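Local coordinates for protein flagellin hook IN motif family (PDB 6XI1) that forms the tandem beta-sandwich repeats of an extending RTX adhesin, whose calcium ions probably stiffen the stalk that extends the adhesin toward its target, at residues 129-134 with 158-163; 150-155 with 190-195; 168-173 with 217-222. All blocks are in the same frame, centred on the assembly; numbering follows the deposited sequence.

Contact 1: residues 129-134 with 158-163; sequences DAAVIT and VTDVDG. With CA (calcium ion), chain Q; CA (calcium ion), chain L; CA (calcium ion), chain M.
V158 lies beside I133 in a non-hydrogen-bonded antiparallel pair, both side chains pointing the same way. Its CG2, anti to the backbone N, packs 3.6 Å from A131 CB. T159 makes the hydrogen-bonded pair with V132: V132 N donates to T159 O (2.8 Å) and T159 N back to V132 O, while T159 OG1 rests against V132 CB. Regular pairing then stops, though A131 stays close to D160, and calcium joins the segments. D160 chelates one calcium ion with both carboxylate oxygens, and D129 O binds it at 2.2 Å. This is the calcium-bound junction between cadherin-like repeats, where E37, D38, Q96 and L98 of the preceding repeat and the linker residue V127 complete the neighbouring sites. V161 and D129 side chains cross at about a right angle, V161 CG2 lying 3.3 Å from D129 CB, and a water joins V161 N to A130 O. D162 bridges two calcium ions, OD2 on that of D160 and OD1 on a second bound by D129 OD1, which with D129 OD2 chelates a third. D162 OD2 also accepts a hydrogen bond from D129 N through its syn lone pair (2.7 Å, 168°), while D162 N closes an Asx turn on D160 OD1.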
loop_
_atom_site.group_PDB
_atom_site.type_symbol
_atom_site.label_atom_id
_atom_site.label_comp_id
_atom_site.label_asym_id
_atom_site.label_seq_id
_atom_site.Cartn_x
_atom_site.Cartn_y
_atom_site.Cartn_z
ATOM N N ASP A 129 -31.616 -17.037 32.792
ATOM C CA ASP A 129 -31.826 -15.701 32.196
ATOM C C ASP A 129 -30.572 -15.426 31.377
ATOM O O ASP A 129 -29.424 -15.604 31.925
ATOM C CB ASP A 129 -32.056 -14.630 33.267
ATOM C CG ASP A 129 -33.457 -14.675 33.878
ATOM O OD1 ASP A 129 -33.698 -15.583 34.671
ATOM O OD2 ASP A 129 -34.299 -13.816 33.507
ATOM N N ALA A 130 -30.769 -15.069 30.115
ATOM C CA ALA A 130 -29.668 -14.650 29.220
ATOM C C ALA A 130 -28.878 -13.519 29.889
ATOM O O ALA A 130 -29.461 -12.561 30.441
ATOM C CB ALA A 130 -30.229 -14.222 27.874
ATOM N N ALA A 131 -27.563 -13.580 29.797
ATOM C CA ALA A 131 -26.685 -12.446 30.161
ATOM C C ALA A 131 -27.013 -11.236 29.256
ATOM O O ALA A 131 -27.456 -11.419 28.090
ATOM C CB ALA A 131 -25.240 -12.854 30.063
ATOM N N VAL A 132 -26.799 -10.043 29.780
ATOM C CA VAL A 132 -26.916 -8.763 29.039
ATOM C C VAL A 132 -25.492 -8.231 28.839
ATOM O O VAL A 132 -24.821 -7.884 29.848
ATOM C CB VAL A 132 -27.818 -7.743 29.752
ATOM C CG1 VAL A 132 -27.845 -6.407 29.011
ATOM C CG2 VAL A 132 -29.230 -8.314 29.889
ATOM N N ILE A 133 -25.040 -8.249 27.594
ATOM C CA ILE A 133 -23.644 -7.869 27.221
ATOM C C ILE A 133 -23.665 -6.532 26.473
ATOM O O ILE A 133 -24.397 -6.400 25.476
ATOM C CB ILE A 133 -22.942 -8.961 26.404
ATOM C CG1 ILE A 133 -22.947 -10.296 27.150
ATOM C CG2 ILE A 133 -21.521 -8.511 26.079
ATOM C CD1 ILE A 133 -22.567 -11.517 26.312
ATOM N N THR A 134 -22.902 -5.571 26.961
ATOM C CA THR A 134 -22.860 -4.205 26.424
ATOM C C THR A 134 -21.385 -3.779 26.339
ATOM O O THR A 134 -20.484 -4.543 26.794
ATOM C CB THR A 134 -23.692 -3.249 27.302
ATOM O OG1 THR A 134 -23.063 -3.242 28.566
ATOM C CG2 THR A 134 -25.131 -3.655 27.520
ATOM N N VAL A 158 -20.851 -7.314 31.354
ATOM C CA VAL A 158 -21.946 -8.317 31.370
ATOM C C VAL A 158 -22.656 -8.221 32.722
ATOM O O VAL A 158 -21.966 -8.197 33.739
ATOM C CB VAL A 158 -21.389 -9.710 31.072
ATOM C CG1 VAL A 158 -20.207 -10.089 31.959
ATOM C CG2 VAL A 158 -22.489 -10.729 31.113
ATOM N N THR A 159 -23.979 -8.263 32.669
ATOM C CA THR A 159 -24.871 -8.514 33.813
ATOM C C THR A 159 -25.596 -9.819 33.544
ATOM O O THR A 159 -25.890 -10.110 32.393
ATOM C CB THR A 159 -25.795 -7.305 34.025
ATOM O OG1 THR A 159 -26.712 -7.137 32.946
ATOM C CG2 THR A 159 -25.008 -6.022 34.187
ATOM N N ASP A 160 -25.960 -10.517 34.608
ATOM C CA ASP A 160 -26.765 -11.750 34.554
ATOM C C ASP A 160 -27.551 -11.852 35.856
ATOM O O ASP A 160 -26.959 -12.058 36.897
ATOM C CB ASP A 160 -25.863 -12.971 34.335
ATOM C CG ASP A 160 -26.624 -14.184 33.878
ATOM O OD1 ASP A 160 -27.698 -14.491 34.494
ATOM O OD2 ASP A 160 -26.089 -14.889 32.971
ATOM N N VAL A 161 -28.861 -11.788 35.745
ATOM C CA VAL A 161 -29.764 -11.777 36.926
ATOM C C VAL A 161 -29.628 -13.101 37.655
ATOM O O VAL A 161 -29.938 -13.103 38.824
ATOM C CB VAL A 161 -31.216 -11.457 36.557
ATOM C CG1 VAL A 161 -31.333 -10.112 35.851
ATOM C CG2 VAL A 161 -31.855 -12.568 35.776
ATOM N N ASP A 162 -29.086 -14.156 37.043
ATOM C CA ASP A 162 -28.902 -15.439 37.777
ATOM C C ASP A 162 -27.711 -15.373 38.755
ATOM O O ASP A 162 -27.491 -16.367 39.427
ATOM C CB ASP A 162 -28.727 -16.600 36.810
ATOM C CG ASP A 162 -29.931 -16.766 35.912
ATOM O OD1 ASP A 162 -31.066 -16.662 36.434
ATOM O OD2 ASP A 162 -29.712 -16.931 34.686
ATOM N N GLY A 163 -26.973 -14.263 38.796
ATOM C CA GLY A 163 -26.019 -13.981 39.886
ATOM C C GLY A 163 -24.610 -13.650 39.408
ATOM O O GLY A 163 -24.290 -13.768 38.154
HETATM CA CA CA Q . -27.892 -16.543 33.131
HETATM CA CA CA L . -33.392 -17.072 36.522
HETATM CA CA CA M . -36.145 -15.370 34.083
HETATM O O HOH W 1 -29.768 -11.323 32.942
HETATM O O HOH W 2 -35.455 -16.643 32.062
HETATM O O HOH W 3 -37.153 -14.018 32.449
#

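Contact 2: residues 150-155 with 190-195; sequences LTETGT and GAWTYN. With CA (calcium ion), chain N.
E152 pairs with Y194, and G154 with W192, as the hydrogen-bonded rungs between neighbouring antiparallel strands of the beta-sandwich, 150-155 and 191-195, which run at 163° to each other. Each pair is closed by two backbone bonds, the shorter being Y194 N to E152 O and W192 N to G154 O, both 2.8 Å. On the face of T151, T153, T193 and N195 a side-chain hydrogen bond from T151 OG1 to N195 OD1 (2.9 Å, in the carbonyl plane) is joined by a methyl contact between T151 CG2 and T193 CG2.

The other face is aromatic. With CG between the backbone N and the carbonyl carbon (chi1 58°), W192 folds its indole back over the G154 backbone; G154 CA makes a CH-pi contact 3.9 Å from the centroid of the five-membered ring, and G154 N lies over the centre of the indole. NE1 of W192 is bonded to S136 O, and Y194 OH to E212.

Metal binding involves E152 on the same face. E152 CG lies alongside the six-membered ring, 3.9 Å from W192 CH2, then the chain bends at chi2 (74°) and leads the carboxylate away, placing E152 OE1 2.6 Å from a calcium ion that A140 O and five waters also bind.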
loop_
_atom_site.group_PDB
_atom_site.type_symbol
_atom_site.label_atom_id
_atom_site.label_comp_id
_atom_site.label_asym_id
_atom_site.label_seq_id
_atom_site.Cartn_x
_atom_site.Cartn_y
_atom_site.Cartn_z
ATOM N N LEU A 150 -0.529 -5.522 14.691
ATOM C CA LEU A 150 -1.579 -4.478 14.816
ATOM C C LEU A 150 -2.503 -4.894 15.965
ATOM O O LEU A 150 -2.930 -6.064 16.056
ATOM C CB LEU A 150 -2.393 -4.337 13.537
ATOM C CG LEU A 150 -1.582 -4.267 12.256
ATOM C CD1 LEU A 150 -2.486 -4.069 11.090
ATOM C CD2 LEU A 150 -0.528 -3.185 12.315
ATOM N N THR A 151 -2.838 -3.958 16.836
ATOM C CA THR A 151 -3.588 -4.283 18.074
ATOM C C THR A 151 -4.740 -3.310 18.232
ATOM O O THR A 151 -4.541 -2.115 17.996
ATOM C CB THR A 151 -2.700 -4.259 19.329
ATOM O OG1 THR A 151 -1.692 -5.231 19.067
ATOM C CG2 THR A 151 -3.434 -4.628 20.600
ATOM N N GLU A 152 -5.877 -3.850 18.645
ATOM C CA GLU A 152 -7.054 -3.087 19.071
ATOM C C GLU A 152 -7.513 -3.661 20.412
ATOM O O GLU A 152 -7.526 -4.895 20.589
ATOM C CB GLU A 152 -8.131 -3.204 17.988
ATOM C CG GLU A 152 -9.364 -2.389 18.276
ATOM C CD GLU A 152 -9.210 -0.884 18.085
ATOM O OE1 GLU A 152 -8.083 -0.356 18.206
ATOM O OE2 GLU A 152 -10.223 -0.278 17.773
ATOM N N THR A 153 -7.967 -2.802 21.307
ATOM C CA THR A 153 -8.486 -3.240 22.628
ATOM C C THR A 153 -9.831 -2.573 22.906
ATOM O O THR A 153 -10.126 -1.512 22.307
ATOM C CB THR A 153 -7.514 -2.920 23.764
ATOM O OG1 THR A 153 -7.264 -1.514 23.653
ATOM C CG2 THR A 153 -6.244 -3.735 23.680
ATOM N N GLY A 154 -10.609 -3.195 23.762
ATOM C CA GLY A 154 -11.898 -2.652 24.225
ATOM C C GLY A 154 -12.383 -3.465 25.399
ATOM O O GLY A 154 -11.756 -4.487 25.726
ATOM N N THR A 155 -13.476 -3.026 26.007
ATOM C CA THR A 155 -14.052 -3.634 27.214
ATOM C C THR A 155 -15.543 -3.852 26.963
ATOM O O THR A 155 -16.252 -2.874 26.664
ATOM C CB THR A 155 -13.753 -2.816 28.472
ATOM O OG1 THR A 155 -12.329 -2.703 28.565
ATOM C CG2 THR A 155 -14.253 -3.473 29.744
ATOM N N GLY A 190 -14.041 -8.939 30.871
ATOM C CA GLY A 190 -14.565 -8.392 29.613
ATOM C C GLY A 190 -13.551 -7.601 28.790
ATOM O O GLY A 190 -13.944 -6.998 27.789
ATOM N N ALA A 191 -12.290 -7.506 29.215
ATOM C CA ALA A 191 -11.236 -6.809 28.493
ATOM C C ALA A 191 -10.805 -7.677 27.311
ATOM O O ALA A 191 -10.316 -8.785 27.568
ATOM C CB ALA A 191 -10.076 -6.546 29.391
ATOM N N TRP A 192 -11.045 -7.215 26.090
ATOM C CA TRP A 192 -10.620 -7.971 24.891
ATOM C C TRP A 192 -9.435 -7.300 24.219
ATOM O O TRP A 192 -9.274 -6.046 24.264
ATOM C CB TRP A 192 -11.797 -8.225 23.942
ATOM C CG TRP A 192 -12.515 -7.018 23.433
ATOM C CD1 TRP A 192 -13.704 -6.565 23.904
ATOM C CD2 TRP A 192 -12.207 -6.210 22.286
ATOM N NE1 TRP A 192 -14.111 -5.488 23.177
ATOM C CE2 TRP A 192 -13.201 -5.218 22.209
ATOM C CE3 TRP A 192 -11.127 -6.143 21.394
ATOM C CZ2 TRP A 192 -13.187 -4.219 21.229
ATOM C CZ3 TRP A 192 -11.121 -5.176 20.412
ATOM C CH2 TRP A 192 -12.141 -4.217 20.336
ATOM N N THR A 193 -8.674 -8.116 23.492
ATOM C CA THR A 193 -7.524 -7.678 22.713
ATOM C C THR A 193 -7.594 -8.416 21.375
ATOM O O THR A 193 -7.635 -9.648 21.424
ATOM C CB THR A 193 -6.217 -8.019 23.438
ATOM O OG1 THR A 193 -6.207 -7.377 24.698
ATOM C CG2 THR A 193 -5.000 -7.552 22.677
ATOM N N TYR A 194 -7.616 -7.677 20.290
ATOM C CA TYR A 194 -7.466 -8.203 18.899
ATOM C C TYR A 194 -6.043 -7.937 18.458
ATOM O O TYR A 194 -5.517 -6.814 18.607
ATOM C CB TYR A 194 -8.438 -7.488 17.959
ATOM C CG TYR A 194 -8.238 -7.809 16.492
ATOM C CD1 TYR A 194 -8.852 -8.908 15.898
ATOM C CD2 TYR A 194 -7.442 -6.995 15.711
ATOM C CE1 TYR A 194 -8.599 -9.217 14.564
ATOM C CE2 TYR A 194 -7.177 -7.316 14.390
ATOM C CZ TYR A 194 -7.825 -8.380 13.794
ATOM O OH TYR A 194 -7.607 -8.608 12.439
ATOM N N ASN A 195 -5.437 -8.946 17.796
ATOM C CA ASN A 195 -4.073 -8.831 17.274
ATOM C C ASN A 195 -4.110 -9.448 15.875
ATOM O O ASN A 195 -4.749 -10.538 15.677
ATOM C CB ASN A 195 -3.013 -9.564 18.107
ATOM C CG ASN A 195 -2.885 -9.036 19.518
ATOM O OD1 ASN A 195 -2.493 -7.896 19.693
ATOM N ND2 ASN A 195 -3.280 -9.836 20.501
HETATM CA CA CA N . -7.512 1.390 16.364
HETATM O O HOH W 4 -5.482 0.106 16.665
HETATM O O HOH W 5 -9.609 2.297 17.237
HETATM O O HOH W 6 -6.044 2.100 14.422
HETATM O O HOH W 7 -6.626 2.854 18.026
HETATM O O HOH W 8 -8.312 3.233 15.139
#

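Contact 3: residues 168-173 with 217-222; sequences KFLAGN and ASVDGT. With CA (calcium ion), chain Q; GOL (glycerol), chain C.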
loop_
_atom_site.group_PDB
_atom_site.type_symbol
_atom_site.label_atom_id
_atom_site.label_comp_id
_atom_site.label_asym_id
_atom_site.label_seq_id
_atom_site.Cartn_x
_atom_site.Cartn_y
_atom_site.Cartn_z
ATOM N N LYS A 168 -19.991 -13.000 34.123
ATOM C CA LYS A 168 -18.550 -13.035 33.828
ATOM C C LYS A 168 -18.430 -13.611 32.415
ATOM O O LYS A 168 -19.369 -14.335 32.002
ATOM C CB LYS A 168 -17.774 -14.040 34.697
ATOM C CG LYS A 168 -17.776 -13.827 36.196
ATOM C CD LYS A 168 -16.668 -14.633 36.863
ATOM C CE LYS A 168 -17.117 -15.887 37.576
ATOM N NZ LYS A 168 -17.137 -15.696 39.050
ATOM N N PHE A 169 -17.352 -13.275 31.730
ATOM C CA PHE A 169 -17.046 -13.916 30.431
ATOM C C PHE A 169 -16.322 -15.234 30.707
ATOM O O PHE A 169 -15.539 -15.308 31.689
ATOM C CB PHE A 169 -16.239 -12.985 29.536
ATOM C CG PHE A 169 -17.050 -11.817 29.064
ATOM C CD1 PHE A 169 -17.891 -11.939 27.968
ATOM C CD2 PHE A 169 -17.104 -10.662 29.823
ATOM C CE1 PHE A 169 -18.654 -10.853 27.559
ATOM C CE2 PHE A 169 -17.886 -9.593 29.426
ATOM C CZ PHE A 169 -18.671 -9.705 28.297
ATOM N N LEU A 170 -16.478 -16.193 29.793
ATOM C CA LEU A 170 -15.536 -17.320 29.657
ATOM C C LEU A 170 -14.278 -16.735 29.060
ATOM O O LEU A 170 -14.346 -16.166 27.910
ATOM C CB LEU A 170 -16.140 -18.416 28.787
ATOM C CG LEU A 170 -17.399 -19.049 29.368
ATOM C CD1 LEU A 170 -17.990 -20.075 28.397
ATOM C CD2 LEU A 170 -17.111 -19.658 30.741
ATOM N N ALA A 171 -13.174 -16.791 29.796
ATOM C CA ALA A 171 -11.907 -16.217 29.322
ATOM C C ALA A 171 -11.381 -17.094 28.179
ATOM O O ALA A 171 -11.474 -18.345 28.287
ATOM C CB ALA A 171 -10.909 -16.106 30.432
ATOM N N GLY A 172 -10.805 -16.487 27.149
ATOM C CA GLY A 172 -10.201 -17.266 26.047
ATOM C C GLY A 172 -10.429 -16.614 24.708
ATOM O O GLY A 172 -10.660 -15.417 24.651
ATOM N N ASN A 173 -10.324 -17.385 23.631
ATOM C CA ASN A 173 -10.382 -16.835 22.269
ATOM C C ASN A 173 -11.827 -16.658 21.871
ATOM O O ASN A 173 -12.644 -17.555 22.115
ATOM C CB ASN A 173 -9.672 -17.715 21.225
ATOM C CG ASN A 173 -8.203 -17.428 21.162
ATOM O OD1 ASN A 173 -7.718 -16.709 20.270
ATOM N ND2 ASN A 173 -7.497 -17.983 22.118
ATOM N N ALA A 217 -18.390 -15.402 24.855
ATOM C CA ALA A 217 -19.507 -15.964 25.638
ATOM C C ALA A 217 -19.373 -15.618 27.123
ATOM O O ALA A 217 -18.243 -15.578 27.637
ATOM C CB ALA A 217 -19.593 -17.458 25.466
ATOM N N SER A 218 -20.516 -15.398 27.751
ATOM C CA SER A 218 -20.637 -15.302 29.229
ATOM C C SER A 218 -20.675 -16.732 29.765
ATOM O O SER A 218 -20.763 -17.712 28.943
ATOM C CB SER A 218 -21.827 -14.510 29.644
ATOM O OG SER A 218 -23.033 -15.109 29.233
ATOM N N VAL A 219 -20.601 -16.887 31.093
ATOM C CA VAL A 219 -20.597 -18.213 31.765
ATOM C C VAL A 219 -21.786 -19.062 31.283
ATOM O O VAL A 219 -21.585 -20.273 31.102
ATOM C CB VAL A 219 -20.638 -18.043 33.304
ATOM C CG1 VAL A 219 -21.032 -19.347 34.024
ATOM C CG2 VAL A 219 -19.325 -17.504 33.799
ATOM N N ASP A 220 -22.985 -18.503 31.168
ATOM C CA ASP A 220 -24.191 -19.315 30.837
ATOM C C ASP A 220 -24.253 -19.603 29.320
ATOM O O ASP A 220 -25.255 -20.211 28.893
ATOM C CB ASP A 220 -25.482 -18.682 31.360
ATOM C CG ASP A 220 -25.965 -17.473 30.584
ATOM O OD1 ASP A 220 -25.301 -17.085 29.596
ATOM O OD2 ASP A 220 -26.992 -16.947 30.962
ATOM N N GLY A 221 -23.281 -19.137 28.529
ATOM C CA GLY A 221 -23.211 -19.434 27.076
ATOM C C GLY A 221 -23.886 -18.362 26.232
ATOM O O GLY A 221 -23.934 -18.524 24.995
ATOM N N THR A 222 -24.387 -17.282 26.835
ATOM C CA THR A 222 -24.885 -16.104 26.098
ATOM C C THR A 222 -23.741 -15.503 25.269
ATOM O O THR A 222 -22.633 -15.288 25.817
ATOM C CB THR A 222 -25.453 -15.015 27.014
ATOM O OG1 THR A 222 -26.449 -15.545 27.902
ATOM C CG2 THR A 222 -26.053 -13.891 26.208
HETATM CA CA CA Q . -27.892 -16.543 33.131
HETATM C C1 GOL C . -13.912 -18.597 25.243
HETATM O O1 GOL C . -12.749 -18.677 24.479
HETATM C C2 GOL C . -14.824 -17.825 24.387
HETATM O O2 GOL C . -16.066 -18.519 24.370
HETATM C C3 GOL C . -14.744 -16.363 24.781
HETATM O O3 GOL C . -15.725 -15.947 25.697
#
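L170, V219 and A217 carry most of this contact, in which the chain leading into strand 172-176 meets the loop between strands 209-217 and 223-231. L170 is anchored through its backbone, L170 N donating to A217 O at 2.9 Å. Its side chain then reaches along the turn: with CG anti to the carbonyl carbon (chi1 -63°), CG comes 3.6 Å from S218 O, and the two methyls divide between neighbours, CD1 against A217 CB and CD2 over V219 CA.

V219 closes the other end of the bridge between F169 and S218. V219 N donates to K168 O at 3.0 Å; this bond is bent, with 142° at the hydrogen, and its donor is tilted from the carbonyl plane. CG2 of V219 packs 3.9 Å from K168 CB, while the rest of the lysine chain leads away.

A217 is held through its backbone N as well. A217 N donates to O3 of a glycerol, probably from the crystallisation liquor, which in turn donates to L170 O, so the glycerol links the two backbones where they diverge. Between these residues the F169 side chain packs on L156, V158 and I186.

The loop itself is a type I turn from S218 to G221. Just beyond it, T222 N donates to D220 OD1 (2.9 Å), making an Asx turn, and T222 OG1 donates to the same oxygen (2.6 Å); together they fix the carboxylate and present D220 OD2 to calcium at 2.4 Å. With N128, D129, D160, D162 and E166, D220 completes a calcium site at the end of this cadherin-like repeat that faces the preceding one.

Overall arrangement
All three contacts belong to one sandwich repeat, and each mixes buried with exposed residues. Contacts 1 and 2 share strand 149-159: contact 2 uses its first half, where backbone pairing and a buried indole dominate, and contact 1 its end, where pairing gives way to carboxylates and calcium. Contact 3, about 11 Å from contact 1 between centres, lies at the same end of the repeat, with a single bridge and two backbone bonds, and L170 and V219 in aliphatic contact. D220 of contact 3 binds the calcium held by D129, D160 and D162 of contact 1, and T222 OG1 probably bonds to A131 N. The calcium of contact 2 is largely water-coordinated. F169 meets G190, linking contacts 2 and 3.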